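Side-chain contact in PA3566 protein (Pseudomonas aeruginosa, PDB 1X7V), which is of unknown function but may be an oxidoreductase of the antibiotic biosynthesis monooxygenase type: residues E68-N72 / T73-L77. Residues are numbered along the deposited sequence; the frame is centred on the assembly and turned at random.
Sequences ERHQN and TEHFL
His70 O takes two bonds from a single residue, Thr73, and so ties the end of helix 64-71 to the start of helix 74-80. The hydroxyl Thr73 OG1 donates to His70 O at 2.7 Å, lying in the carbonyl plane, while Thr73 N reaches the same oxygen at 3.2 Å from well above that plane. Thr73 is the N-cap of helix 74-80: its OG1 also accepts from Phe76 N at 3.3 Å, so one hydroxyl serves both helices. A chi1 of 60° swings the hydroxyl to where both partners can be met. Asn72 turns its amide back, and Asn72 ND2 donates to Glu68 O at 2.8 Å.

Next to this polar link, Phe76 lies against both His70 and Gln71. Its edge is turned toward the His70 face in an offset edge-to-face pair, planes 64° apart; Phe76 CD1 lies 3.6 Å from His70 NE2. Gln71 CA sits over a Phe76 face in a CH-pi contact, 3.9 Å from the ring centroid, and Gln71 CG continues alongside to Phe76 CZ. The His70 and His75 rings meet rim to rim, and His70 ND1 and His75 NE2 are both hydrogen-bonded to Glu37 OE2, which helps fix how the two rings are turned.

In this alpha-beta plait, the junction packs beside helix 20-36, where His70 and His75 touch Ser34 and His75 also Pro33, with His70 also meeting Tyr43 and Trp61 of the antiparallel sheet.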
loop_
_atom_site.group_PDB
_atom_site.type_symbol
_atom_site.label_atom_id
_atom_site.label_comp_id
_atom_site.label_asym_id
_atom_site.label_seq_id
_atom_site.Cartn_x
_atom_site.Cartn_y
_atom_site.Cartn_z
ATOM N N GLU A 68 2.929 -5.560 11.117
ATOM C CA GLU A 68 4.365 -5.476 11.442
ATOM C C GLU A 68 5.183 -6.502 10.650
ATOM O O GLU A 68 6.183 -6.183 10.036
ATOM C CB GLU A 68 4.565 -5.582 12.958
ATOM C CG GLU A 68 4.772 -4.190 13.729
ATOM C CD GLU A 68 3.574 -3.158 13.868
ATOM O OE1 GLU A 68 3.360 -2.700 15.025
ATOM O OE2 GLU A 68 2.912 -2.718 12.871
ATOM N N ARG A 69 4.693 -7.725 10.581
ATOM C CA ARG A 69 5.309 -8.739 9.717
ATOM C C ARG A 69 5.347 -8.326 8.211
ATOM O O ARG A 69 6.337 -8.506 7.512
ATOM C CB ARG A 69 4.538 -10.041 9.900
ATOM C CG ARG A 69 4.693 -10.722 11.229
ATOM C CD ARG A 69 4.235 -12.187 11.138
ATOM N NE ARG A 69 2.844 -12.299 10.699
ATOM C CZ ARG A 69 1.793 -12.270 11.519
ATOM N NH1 ARG A 69 1.967 -12.110 12.834
ATOM N NH2 ARG A 69 0.551 -12.362 11.015
ATOM N N HIS A 70 4.259 -7.785 7.698
ATOM C CA HIS A 70 4.238 -7.266 6.333
ATOM C C HIS A 70 5.428 -6.353 5.995
ATOM O O HIS A 70 6.042 -6.473 4.927
ATOM C CB HIS A 70 2.896 -6.573 6.085
ATOM C CG HIS A 70 2.800 -5.821 4.794
ATOM N ND1 HIS A 70 2.866 -6.428 3.555
ATOM C CD2 HIS A 70 2.604 -4.500 4.557
ATOM C CE1 HIS A 70 2.716 -5.509 2.615
ATOM N NE2 HIS A 70 2.574 -4.328 3.197
ATOM N N GLN A 71 5.826 -5.512 6.934
ATOM C CA GLN A 71 6.927 -4.567 6.659
ATOM C C GLN A 71 8.330 -5.144 6.723
ATOM O O GLN A 71 9.338 -4.481 6.336
ATOM C CB GLN A 71 6.840 -3.406 7.607
ATOM C CG GLN A 71 5.589 -2.638 7.414
ATOM C CD GLN A 71 5.480 -1.613 8.447
ATOM O OE1 GLN A 71 6.234 -0.599 8.393
ATOM N NE2 GLN A 71 4.581 -1.832 9.434
ATOM N N ASN A 72 8.418 -6.376 7.204
ATOM C CA ASN A 72 9.676 -7.064 7.204
ATOM C C ASN A 72 9.831 -7.987 6.025
ATOM O O ASN A 72 10.842 -8.629 5.902
ATOM C CB ASN A 72 9.838 -7.770 8.524
ATOM C CG ASN A 72 10.054 -6.774 9.647
ATOM O OD1 ASN A 72 11.179 -6.579 10.078
ATOM N ND2 ASN A 72 9.007 -6.053 10.033
ATOM N N THR A 73 8.829 -8.018 5.138
ATOM C CA THR A 73 8.874 -8.926 4.009
ATOM C C THR A 73 9.807 -8.368 2.979
ATOM O O THR A 73 10.037 -7.164 2.928
ATOM C CB THR A 73 7.466 -9.178 3.364
ATOM O OG1 THR A 73 6.922 -7.941 2.893
ATOM C CG2 THR A 73 6.518 -9.781 4.366
ATOM N N GLU A 74 10.271 -9.284 2.133
ATOM C CA GLU A 74 11.111 -9.039 0.971
ATOM C C GLU A 74 10.443 -8.100 -0.027
ATOM O O GLU A 74 11.031 -7.124 -0.419
ATOM C CB GLU A 74 11.358 -10.380 0.309
ATOM C CG GLU A 74 12.439 -10.421 -0.729
ATOM C CD GLU A 74 12.976 -11.856 -1.017
ATOM O OE1 GLU A 74 13.949 -11.991 -1.800
ATOM O OE2 GLU A 74 12.453 -12.856 -0.451
ATOM N N HIS A 75 9.202 -8.399 -0.396
ATOM C CA HIS A 75 8.444 -7.557 -1.330
ATOM C C HIS A 75 8.258 -6.139 -0.819
ATOM O O HIS A 75 8.470 -5.165 -1.564
ATOM C CB HIS A 75 7.104 -8.209 -1.795
ATOM C CG HIS A 75 6.164 -8.571 -0.689
ATOM N ND1 HIS A 75 6.316 -9.708 0.073
ATOM C CD2 HIS A 75 5.023 -7.976 -0.264
ATOM C CE1 HIS A 75 5.331 -9.769 0.965
ATOM N NE2 HIS A 75 4.541 -8.722 0.788
ATOM N N PHE A 76 7.914 -5.997 0.450
ATOM C CA PHE A 76 7.709 -4.697 0.992
ATOM C C PHE A 76 9.015 -3.890 1.016
ATOM O O PHE A 76 9.040 -2.684 0.692
ATOM C CB PHE A 76 7.168 -4.789 2.408
ATOM C CG PHE A 76 6.945 -3.444 3.038
ATOM C CD1 PHE A 76 5.757 -2.771 2.835
ATOM C CD2 PHE A 76 7.957 -2.838 3.786
ATOM C CE1 PHE A 76 5.529 -1.511 3.408
ATOM C CE2 PHE A 76 7.752 -1.556 4.346
ATOM C CZ PHE A 76 6.553 -0.903 4.146
ATOM N N LEU A 77 10.100 -4.530 1.430
ATOM C CA LEU A 77 11.385 -3.819 1.471
ATOM C C LEU A 77 11.936 -3.522 0.079
ATOM O O LEU A 77 12.576 -2.496 -0.103
ATOM C CB LEU A 77 12.392 -4.554 2.320
ATOM C CG LEU A 77 12.044 -4.584 3.807
ATOM C CD1 LEU A 77 13.040 -5.454 4.542
ATOM C CD2 LEU A 77 11.959 -3.194 4.464
#